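Local coordinates for programmed Cell Death Protein 5 Homolog (Leishmania major, PDB 6VMT), which probably binds DNA, as a small helical member of the PDCD5 family, at residues Q35-L40 with R51-A56. Sequence-based numbering, arbitrary orientation.
Sequences QKENML and RLKRIA
Glu37 and Lys53 join in a surface salt bridge between consecutive helices of the PDCD5 helical bundle, a compact example of two helices linked through the ends of long side chains while their backbones stay well apart. Glu37 belongs to helix 12-43, the long helix, which lies within a predicted coiled-coil region, and Lys53 to helix 46-75, which follows it after a short turn. Neither side chain sets out straight at the other segment; reach comes from the chains themselves. The Lys53 chain runs extended beyond CG, with chi2 at -152°, whereas Glu37 folds at chi2 (-64°). The two side chains approach from opposite directions, and the bend in Glu37 and the extended Lys53 chain let their charged ends meet.

Behind this polar link, Leu40 and Leu52 both direct their CB atoms toward the other segment, yet their side chains stop short of each other: the nearest atoms, Leu40 CD2 and Leu52 CD1, are 5.2 Å apart. Each is buried by other parts of the bundle, Leu40 touching Glu67, and Leu52 touching Val66 farther along its own helix, 46-75, and Val88 of helix 85-103.

The carboxylate is gripped unevenly. Lys53 NZ lies 3.8 Å from Glu37 OE1, but donates a hydrogen bond to Glu37 OE2 at 2.6 Å, arriving on the syn side and 17° out of the carboxylate plane.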
loop_
_atom_site.group_PDB
_atom_site.type_symbol
_atom_site.label_atom_id
_atom_site.label_comp_id
_atom_site.label_asym_id
_atom_site.label_seq_id
_atom_site.Cartn_x
_atom_site.Cartn_y
_atom_site.Cartn_z
ATOM N N GLN A 35 6.351 3.052 6.886
ATOM C CA GLN A 35 6.193 1.625 7.291
ATOM C C GLN A 35 5.876 0.760 6.062
ATOM O O GLN A 35 6.495 -0.290 5.896
ATOM C CB GLN A 35 5.088 1.438 8.332
ATOM C CG GLN A 35 5.254 0.158 9.135
ATOM C CD GLN A 35 4.075 -0.184 10.011
ATOM O OE1 GLN A 35 4.228 -0.815 11.065
ATOM N NE2 GLN A 35 2.885 0.203 9.567
ATOM N N LYS A 36 4.927 1.191 5.239
ATOM C CA LYS A 36 4.539 0.496 3.992
ATOM C C LYS A 36 5.773 0.445 3.105
ATOM O O LYS A 36 6.046 -0.619 2.592
ATOM C CB LYS A 36 3.339 1.186 3.326
ATOM C CG LYS A 36 2.744 0.490 2.108
ATOM C CD LYS A 36 1.207 0.387 2.114
ATOM C CE LYS A 36 0.611 -0.176 0.830
ATOM N NZ LYS A 36 -0.736 -0.782 1.019
ATOM N N GLU A 37 6.497 1.546 2.928
ATOM C CA GLU A 37 7.579 1.593 1.915
ATOM C C GLU A 37 8.657 0.624 2.371
ATOM O O GLU A 37 9.254 -0.044 1.503
ATOM C CB GLU A 37 8.104 3.010 1.678
ATOM C CG GLU A 37 7.246 3.815 0.704
ATOM C CD GLU A 37 7.174 3.310 -0.737
ATOM O OE1 GLU A 37 6.376 2.385 -1.027
ATOM O OE2 GLU A 37 7.904 3.860 -1.585
ATOM N N ASN A 38 8.848 0.510 3.685
ATOM C CA ASN A 38 9.877 -0.381 4.271
ATOM C C ASN A 38 9.426 -1.827 4.110
ATOM O O ASN A 38 10.232 -2.677 3.748
ATOM C CB ASN A 38 10.128 -0.085 5.749
ATOM C CG ASN A 38 10.910 1.187 5.982
ATOM O OD1 ASN A 38 11.347 1.848 5.039
ATOM N ND2 ASN A 38 11.064 1.542 7.243
ATOM N N MET A 39 8.174 -2.101 4.428
ATOM C CA MET A 39 7.618 -3.466 4.364
ATOM C C MET A 39 7.818 -3.998 2.941
ATOM O O MET A 39 8.306 -5.107 2.807
ATOM C CB MET A 39 6.150 -3.426 4.778
ATOM C CG MET A 39 5.944 -3.334 6.259
ATOM S SD MET A 39 4.191 -3.627 6.636
ATOM C CE MET A 39 3.966 -3.273 8.383
ATOM N N LEU A 40 7.588 -3.196 1.909
ATOM C CA LEU A 40 7.781 -3.606 0.490
ATOM C C LEU A 40 9.249 -3.693 0.121
ATOM O O LEU A 40 9.552 -4.532 -0.711
ATOM C CB LEU A 40 7.114 -2.610 -0.456
ATOM C CG LEU A 40 5.594 -2.595 -0.435
ATOM C CD1 LEU A 40 5.078 -1.509 -1.354
ATOM C CD2 LEU A 40 5.034 -3.945 -0.855
ATOM N N ARG A 51 8.231 -2.376 -11.268
ATOM C CA ARG A 51 7.069 -2.873 -12.029
ATOM C C ARG A 51 5.794 -2.383 -11.352
ATOM O O ARG A 51 4.886 -1.935 -12.054
ATOM C CB ARG A 51 7.115 -4.399 -12.106
ATOM C CG ARG A 51 5.903 -5.006 -12.792
ATOM C CD ARG A 51 5.969 -6.514 -12.884
ATOM N NE ARG A 51 6.883 -6.961 -13.923
ATOM C CZ ARG A 51 6.616 -6.981 -15.222
ATOM N NH1 ARG A 51 5.449 -6.565 -15.681
ATOM N NH2 ARG A 51 7.532 -7.415 -16.063
ATOM N N LEU A 52 5.721 -2.469 -10.033
ATOM C CA LEU A 52 4.472 -2.165 -9.288
ATOM C C LEU A 52 4.167 -0.668 -9.381
ATOM O O LEU A 52 2.974 -0.312 -9.451
ATOM C CB LEU A 52 4.657 -2.590 -7.831
ATOM C CG LEU A 52 4.175 -3.984 -7.464
ATOM C CD1 LEU A 52 4.584 -4.287 -6.036
ATOM C CD2 LEU A 52 2.664 -4.100 -7.615
ATOM N N LYS A 53 5.204 0.171 -9.317
ATOM C CA LYS A 53 5.071 1.648 -9.367
ATOM C C LYS A 53 4.828 2.027 -10.827
ATOM O O LYS A 53 3.941 2.858 -11.089
ATOM C CB LYS A 53 6.297 2.309 -8.731
ATOM C CG LYS A 53 6.466 1.984 -7.249
ATOM C CD LYS A 53 7.185 3.045 -6.438
ATOM C CE LYS A 53 7.005 2.871 -4.943
ATOM N NZ LYS A 53 7.614 3.993 -4.196
ATOM N N ARG A 54 5.523 1.361 -11.744
ATOM C CA ARG A 54 5.324 1.542 -13.203
ATOM C C ARG A 54 3.849 1.356 -13.577
ATOM O O ARG A 54 3.371 2.138 -14.399
ATOM C CB ARG A 54 6.174 0.540 -13.979
ATOM C CG ARG A 54 6.737 1.090 -15.275
ATOM C CD ARG A 54 7.788 0.112 -15.739
ATOM N NE ARG A 54 7.211 -1.210 -15.941
ATOM C CZ ARG A 54 7.896 -2.347 -15.892
ATOM N NH1 ARG A 54 9.189 -2.325 -15.630
ATOM N NH2 ARG A 54 7.296 -3.509 -16.089
ATOM N N ILE A 55 3.181 0.347 -13.013
ATOM C CA ILE A 55 1.754 -0.013 -13.287
ATOM C C ILE A 55 0.820 0.865 -12.449
ATOM O O ILE A 55 -0.363 0.999 -12.818
ATOM C CB ILE A 55 1.500 -1.503 -12.989
ATOM C CG1 ILE A 55 2.365 -2.413 -13.865
ATOM C CG2 ILE A 55 0.024 -1.846 -13.117
ATOM C CD1 ILE A 55 1.923 -2.502 -15.316
ATOM N N ALA A 56 1.296 1.389 -11.324
ATOM C CA ALA A 56 0.478 2.232 -10.426
ATOM C C ALA A 56 0.019 3.479 -11.190
ATOM O O ALA A 56 -1.131 3.895 -10.962
ATOM C CB ALA A 56 1.252 2.584 -9.184
#